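PDB 6HUH: beta-lactamase from Klebsiella pneumoniae, which probably hydrolyses the ring of beta-lactam antibiotics to give substituted beta-amino acids, and so contributes to antibiotic resistance. Local coordinates for residues Q90-S95 with Y100-Y105; V68-P73 with A181-Q186. All blocks are in the same frame, centred on the assembly; numbering follows the deposited sequence.

Contact 1: residues Q90-S95 with Y100-Y105; sequences QTTTPS and YSVIWY. With SO4 (sulfate ion), chain C.
Thr92, just before helix 94-99, meets Val102, Trp104 and Tyr105 in and just after the Ser-X-Val/Ile motif of class D beta-lactamases, here Ser101-Val102-Ile103. Its small, branched side chain suits a place between two aromatic rings and a valine. The methyl branch meets the valine tip to tip, with Thr92 CG2 3.8 Å from Val102 CG2. The hydroxyl branch turns to the rings: OG1 lies between the backbone N and the carbonyl carbon (chi1 61°), 3.2 Å from Trp104 CH2 and equally near Tyr105 CD2, obliquely placed to both.

The indole is packed from two directions. Val102 CG1 lies over one face, offset toward the rim, while the carbonyl oxygen of Gln90 comes in at the ring edge, 3.3 Å from Trp104 CZ2, where the carbon-bound hydrogens lie. Trp104 NE1 is satisfied by Trp88 O. The Tyr105 ring slides alongside Thr92, its CG trans to the backbone N (chi1 -167°), and Thr93 O sits over one face. The phenol end passes Pro94, with Tyr105 OH 3.5 Å from Pro94 CG, and is hydrogen-bonded to Pro73 O. Proline is well placed here, directly after Thr93, the N-cap, because the first turn of a helix does not need its amide hydrogen.

Ser101 takes no part in this packing; its OG donates to sulfate O4 at 3.1 Å and is also hydrogen-bonded to Lys197. Thr198 and Ser246 are hydrogen-bonded to the same ion, which probably comes from the crystallisation liquor, and the side chain of Val102 is about 8 Å from that of Ser51, the predicted acyl-ester serine. No hydrogen bond joins the two segments directly, so this buried contact rests on shape and van der Waals packing, while the motif's serine hydroxyl makes its hydrogen bonds with the sulfate and Lys197.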
loop_
_atom_site.group_PDB
_atom_site.type_symbol
_atom_site.label_atom_id
_atom_site.label_comp_id
_atom_site.label_asym_id
_atom_site.label_seq_id
_atom_site.Cartn_x
_atom_site.Cartn_y
_atom_site.Cartn_z
ATOM N N GLN A 90 0.407 4.162 -14.149
ATOM C CA GLN A 90 1.761 3.690 -13.825
ATOM C C GLN A 90 1.849 2.180 -13.617
ATOM O O GLN A 90 0.890 1.466 -13.891
ATOM C CB GLN A 90 2.373 4.449 -12.632
ATOM C CG GLN A 90 3.646 5.270 -13.001
ATOM C CD GLN A 90 4.915 4.474 -13.308
ATOM O OE1 GLN A 90 5.163 4.040 -14.441
ATOM N NE2 GLN A 90 5.804 4.363 -12.331
ATOM N N THR A 91 3.038 1.695 -13.188
ATOM C CA THR A 91 3.328 0.288 -12.895
ATOM C C THR A 91 2.464 -0.147 -11.697
ATOM O O THR A 91 2.535 0.478 -10.634
ATOM C CB THR A 91 4.848 0.101 -12.659
ATOM O OG1 THR A 91 5.548 0.389 -13.867
ATOM C CG2 THR A 91 5.210 -1.298 -12.197
ATOM N N THR A 92 1.613 -1.167 -11.877
ATOM C CA THR A 92 0.781 -1.599 -10.760
ATOM C C THR A 92 1.212 -2.982 -10.254
ATOM O O THR A 92 1.733 -3.800 -11.004
ATOM C CB THR A 92 -0.722 -1.484 -11.074
ATOM O OG1 THR A 92 -1.012 -2.315 -12.176
ATOM C CG2 THR A 92 -1.159 -0.051 -11.396
ATOM N N THR A 93 1.067 -3.177 -8.951
ATOM C CA THR A 93 1.370 -4.396 -8.208
ATOM C C THR A 93 0.008 -4.950 -7.731
ATOM O O THR A 93 -0.978 -4.210 -7.827
ATOM C CB THR A 93 2.322 -4.084 -7.020
ATOM O OG1 THR A 93 1.635 -3.353 -6.008
ATOM C CG2 THR A 93 3.539 -3.314 -7.428
ATOM N N PRO A 94 -0.115 -6.198 -7.185
ATOM C CA PRO A 94 -1.447 -6.674 -6.748
ATOM C C PRO A 94 -2.086 -5.842 -5.625
ATOM O O PRO A 94 -3.301 -5.831 -5.491
ATOM C CB PRO A 94 -1.176 -8.123 -6.326
ATOM C CG PRO A 94 0.067 -8.501 -7.046
ATOM C CD PRO A 94 0.895 -7.267 -7.021
ATOM N N SER A 95 -1.257 -5.129 -4.838
ATOM C CA SER A 95 -1.658 -4.255 -3.725
ATOM C C SER A 95 -2.281 -2.952 -4.253
ATOM O O SER A 95 -3.293 -2.479 -3.729
ATOM C CB SER A 95 -0.447 -3.955 -2.836
ATOM O OG SER A 95 -0.802 -3.206 -1.687
ATOM N N TYR A 100 -6.539 1.084 -6.347
ATOM C CA TYR A 100 -7.059 1.981 -7.388
ATOM C C TYR A 100 -7.934 1.260 -8.463
ATOM O O TYR A 100 -8.222 1.858 -9.511
ATOM C CB TYR A 100 -5.911 2.805 -8.013
ATOM C CG TYR A 100 -4.991 3.365 -6.952
ATOM C CD1 TYR A 100 -5.309 4.537 -6.272
ATOM C CD2 TYR A 100 -3.853 2.675 -6.559
ATOM C CE1 TYR A 100 -4.502 5.015 -5.243
ATOM C CE2 TYR A 100 -3.039 3.144 -5.534
ATOM C CZ TYR A 100 -3.372 4.307 -4.870
ATOM O OH TYR A 100 -2.565 4.735 -3.847
ATOM N N SER A 101 -8.406 0.006 -8.170
ATOM C CA SER A 101 -9.264 -0.796 -9.064
ATOM C C SER A 101 -8.789 -0.711 -10.524
ATOM O O SER A 101 -9.520 -0.260 -11.414
ATOM C CB SER A 101 -10.733 -0.389 -8.941
ATOM O OG SER A 101 -11.318 -0.809 -7.721
ATOM N N VAL A 102 -7.528 -1.107 -10.740
ATOM C CA VAL A 102 -6.859 -1.085 -12.039
ATOM C C VAL A 102 -7.406 -2.220 -12.894
ATOM O O VAL A 102 -7.086 -3.393 -12.667
ATOM C CB VAL A 102 -5.319 -1.103 -11.912
ATOM C CG1 VAL A 102 -4.671 -0.575 -13.178
ATOM C CG2 VAL A 102 -4.858 -0.300 -10.698
ATOM N N ILE A 103 -8.268 -1.859 -13.860
ATOM C CA ILE A 103 -8.931 -2.831 -14.717
ATOM C C ILE A 103 -7.980 -3.493 -15.693
ATOM O O ILE A 103 -8.144 -4.685 -15.941
ATOM C CB ILE A 103 -10.190 -2.265 -15.415
ATOM C CG1 ILE A 103 -9.844 -1.254 -16.509
ATOM C CG2 ILE A 103 -11.186 -1.689 -14.389
ATOM C CD1 ILE A 103 -10.984 -0.925 -17.445
ATOM N N TRP A 104 -6.974 -2.755 -16.226
ATOM C CA TRP A 104 -6.029 -3.324 -17.189
ATOM C C TRP A 104 -5.184 -4.449 -16.594
ATOM O O TRP A 104 -4.840 -5.383 -17.309
ATOM C CB TRP A 104 -5.174 -2.267 -17.885
ATOM C CG TRP A 104 -4.264 -1.429 -17.033
ATOM C CD1 TRP A 104 -4.411 -0.100 -16.774
ATOM C CD2 TRP A 104 -2.945 -1.786 -16.556
ATOM N NE1 TRP A 104 -3.309 0.377 -16.099
ATOM C CE2 TRP A 104 -2.402 -0.639 -15.941
ATOM C CE3 TRP A 104 -2.189 -2.974 -16.554
ATOM C CZ2 TRP A 104 -1.163 -0.656 -15.290
ATOM C CZ3 TRP A 104 -0.961 -2.985 -15.916
ATOM C CH2 TRP A 104 -0.452 -1.834 -15.307
ATOM N N TYR A 105 -4.916 -4.395 -15.283
ATOM C CA TYR A 105 -4.158 -5.412 -14.550
ATOM C C TYR A 105 -5.007 -6.687 -14.392
ATOM O O TYR A 105 -4.463 -7.791 -14.322
ATOM C CB TYR A 105 -3.702 -4.855 -13.197
ATOM C CG TYR A 105 -2.667 -5.693 -12.488
ATOM C CD1 TYR A 105 -3.043 -6.710 -11.617
ATOM C CD2 TYR A 105 -1.306 -5.423 -12.629
ATOM C CE1 TYR A 105 -2.092 -7.480 -10.949
ATOM C CE2 TYR A 105 -0.350 -6.155 -11.931
ATOM C CZ TYR A 105 -0.747 -7.199 -11.110
ATOM O OH TYR A 105 0.187 -7.958 -10.451
HETATM S S SO4 C . -14.111 1.556 -7.603
HETATM O O1 SO4 C . -13.425 2.337 -8.636
HETATM O O2 SO4 C . -15.279 2.283 -7.102
HETATM O O3 SO4 C . -14.559 0.304 -8.188
HETATM O O4 SO4 C . -13.189 1.290 -6.499
#

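Contact 2: residues V68-P73 with A181-Q186; sequences VDEQLP and ANILRQ
Glu70, which gives up more surface here than any other residue, spans from its loop to Asn182 and Ile183 near the end of helix 174-184. Its chain serves both ends of the contact: the methylenes pack against the isoleucine and the carboxylate takes the amide. Glu70 CG lies 3.6 Å from Ile183 CG2, the two side chains crossing at a slant, and the backbone comes close as well, with Glu70 CA 3.7 Å from the same methyl. A bend at chi2 (78°) then swings the carboxylate across to Asn182.

There Asn182 ND2 donates to Glu70 OE2 over 2.7 Å, nearly straight at 166°. The oxygen lies in the plane of the asparagine amide, whereas the donor stands above the carboxylate plane, 39° out of it. Glu70 OE2 is also hydrogen-bonded to His179, one turn back along the same helix, so a single oxygen ties the loop to two successive turns. A long acidic side chain suits this partly exposed place, since it can lay carbon over the hydrophobic neighbour and still reach two polar groups. Ile183 is buried, and its branched side chain also meets Pro94 and Met98 of helix 94-99 and Ala58 and Tyr62 of helix 56-64.

Within the loop, Asp69 OD1 accepts from Gln71 N at 3.0 Å and from Leu72 N at 2.9 Å. The first of these bonds closes an Asx turn with Glu70 at its middle. Leu72 O in turn receives both Val68 N and Asp69 N, so side chain and backbone together close the turn. The arrangement is a loop-to-helix junction whose loop contains an Asx turn, lying where helix 174-184 gives way to the edge strand 185-189 of the antiparallel sheet in this penicillin-recognising fold.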
loop_
_atom_site.group_PDB
_atom_site.type_symbol
_atom_site.label_atom_id
_atom_site.label_comp_id
_atom_site.label_asym_id
_atom_site.label_seq_id
_atom_site.Cartn_x
_atom_site.Cartn_y
_atom_site.Cartn_z
ATOM N N VAL A 68 2.252 -13.386 -7.553
ATOM C CA VAL A 68 3.265 -13.994 -6.690
ATOM C C VAL A 68 2.949 -13.711 -5.236
ATOM O O VAL A 68 2.849 -14.642 -4.433
ATOM C CB VAL A 68 4.698 -13.546 -7.086
ATOM C CG1 VAL A 68 5.753 -14.108 -6.130
ATOM C CG2 VAL A 68 5.007 -13.930 -8.521
ATOM N N ASP A 69 2.828 -12.412 -4.908
ATOM C CA ASP A 69 2.500 -11.880 -3.588
ATOM C C ASP A 69 1.877 -10.501 -3.741
ATOM O O ASP A 69 1.283 -10.223 -4.769
ATOM C CB ASP A 69 3.721 -11.891 -2.625
ATOM C CG ASP A 69 4.992 -11.237 -3.122
ATOM O OD1 ASP A 69 4.898 -10.252 -3.884
ATOM O OD2 ASP A 69 6.080 -11.671 -2.700
ATOM N N GLU A 70 2.018 -9.647 -2.740
ATOM C CA GLU A 70 1.419 -8.318 -2.697
ATOM C C GLU A 70 2.189 -7.312 -3.553
ATOM O O GLU A 70 1.635 -6.313 -4.011
ATOM C CB GLU A 70 1.340 -7.842 -1.235
ATOM C CG GLU A 70 0.526 -8.743 -0.312
ATOM C CD GLU A 70 1.166 -10.026 0.192
ATOM O OE1 GLU A 70 2.361 -10.271 -0.098
ATOM O OE2 GLU A 70 0.460 -10.798 0.876
ATOM N N GLN A 71 3.474 -7.568 -3.739
ATOM C CA GLN A 71 4.371 -6.695 -4.477
ATOM C C GLN A 71 4.561 -7.180 -5.913
ATOM O O GLN A 71 4.864 -6.368 -6.798
ATOM C CB GLN A 71 5.774 -6.605 -3.765
ATOM C CG GLN A 71 5.817 -6.329 -2.235
ATOM C CD GLN A 71 5.290 -4.959 -1.788
ATOM O OE1 GLN A 71 4.077 -4.711 -1.716
ATOM N NE2 GLN A 71 6.180 -4.045 -1.421
ATOM N N LEU A 72 4.443 -8.505 -6.137
ATOM C CA LEU A 72 4.717 -9.086 -7.443
ATOM C C LEU A 72 3.561 -9.820 -8.084
ATOM O O LEU A 72 2.769 -10.458 -7.384
ATOM C CB LEU A 72 5.935 -9.990 -7.348
ATOM C CG LEU A 72 7.249 -9.238 -7.185
ATOM C CD1 LEU A 72 8.070 -9.840 -6.083
ATOM C CD2 LEU A 72 8.012 -9.169 -8.503
ATOM N N PRO A 73 3.434 -9.741 -9.434
ATOM C CA PRO A 73 4.269 -8.986 -10.392
ATOM C C PRO A 73 3.941 -7.486 -10.492
ATOM O O PRO A 73 2.798 -7.076 -10.302
ATOM C CB PRO A 73 4.002 -9.712 -11.698
ATOM C CG PRO A 73 2.547 -10.134 -11.582
ATOM C CD PRO A 73 2.308 -10.417 -10.120
ATOM N N ALA A 181 -6.217 -11.781 1.262
ATOM C CA ALA A 181 -6.572 -11.040 2.468
ATOM C C ALA A 181 -5.712 -9.781 2.605
ATOM O O ALA A 181 -6.239 -8.686 2.818
ATOM C CB ALA A 181 -6.373 -11.927 3.698
ATOM N N ASN A 182 -4.388 -9.953 2.481
ATOM C CA ASN A 182 -3.404 -8.893 2.612
ATOM C C ASN A 182 -3.665 -7.744 1.651
ATOM O O ASN A 182 -3.906 -6.625 2.111
ATOM C CB ASN A 182 -1.976 -9.442 2.500
ATOM C CG ASN A 182 -1.522 -10.326 3.657
ATOM O OD1 ASN A 182 -2.082 -10.332 4.756
ATOM N ND2 ASN A 182 -0.451 -11.076 3.450
ATOM N N ILE A 183 -3.724 -8.029 0.336
ATOM C CA ILE A 183 -3.994 -7.000 -0.679
ATOM C C ILE A 183 -5.400 -6.346 -0.524
ATOM O O ILE A 183 -5.566 -5.205 -0.963
ATOM C CB ILE A 183 -3.718 -7.485 -2.133
ATOM C CG1 ILE A 183 -4.528 -8.728 -2.521
ATOM C CG2 ILE A 183 -2.249 -7.714 -2.319
ATOM C CD1 ILE A 183 -4.478 -9.085 -4.019
ATOM N N LEU A 184 -6.365 -7.037 0.161
ATOM C CA LEU A 184 -7.770 -6.593 0.413
ATOM C C LEU A 184 -8.038 -5.971 1.811
ATOM O O LEU A 184 -9.169 -5.567 2.079
ATOM C CB LEU A 184 -8.771 -7.770 0.226
ATOM C CG LEU A 184 -9.180 -8.214 -1.171
ATOM C CD1 LEU A 184 -10.070 -9.411 -1.082
ATOM C CD2 LEU A 184 -9.892 -7.108 -1.911
ATOM N N ARG A 185 -7.022 -5.960 2.705
ATOM C CA ARG A 185 -7.080 -5.443 4.078
ATOM C C ARG A 185 -7.444 -3.961 4.145
ATOM O O ARG A 185 -6.954 -3.155 3.357
ATOM C CB ARG A 185 -5.770 -5.732 4.808
ATOM C CG ARG A 185 -5.802 -5.457 6.302
ATOM C CD ARG A 185 -5.804 -6.731 7.133
ATOM N NE ARG A 185 -5.172 -6.518 8.438
ATOM C CZ ARG A 185 -5.761 -5.927 9.471
ATOM N NH1 ARG A 185 -7.012 -5.479 9.370
ATOM N NH2 ARG A 185 -5.101 -5.758 10.609
ATOM N N GLN A 186 -8.299 -3.626 5.114
ATOM C CA GLN A 186 -8.878 -2.314 5.414
ATOM C C GLN A 186 -8.533 -1.880 6.876
ATOM O O GLN A 186 -8.065 -2.722 7.668
ATOM C CB GLN A 186 -10.416 -2.423 5.261
ATOM C CG GLN A 186 -10.927 -2.709 3.852
ATOM C CD GLN A 186 -10.849 -1.496 2.958
ATOM O OE1 GLN A 186 -11.066 -0.359 3.395
ATOM N NE2 GLN A 186 -10.516 -1.712 1.683
#

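Overall arrangement
The centres of the two contacts lie about 11 Å apart, on the same side of the chain's centre. Along the sequence contact 1 is nested inside the long loop closed by contact 2: 68-73 comes first, then 90-95 and 100-105, and 181-186 only after a further run of helices. Helix 94-99, which starts within contact 1, also reaches contact 2, where Ile183 touches Pro94 and Met98. Its first turn is fastened to the loop 68-73, with Ser95 N 3.2 Å from Glu70 O, a probable hydrogen bond, and Pro94 packed on Asp69 O. The loop therefore meets both contact 1, near the predicted active-site serine, and the last turns of helix 174-184, the helix that leads into strand 185-189.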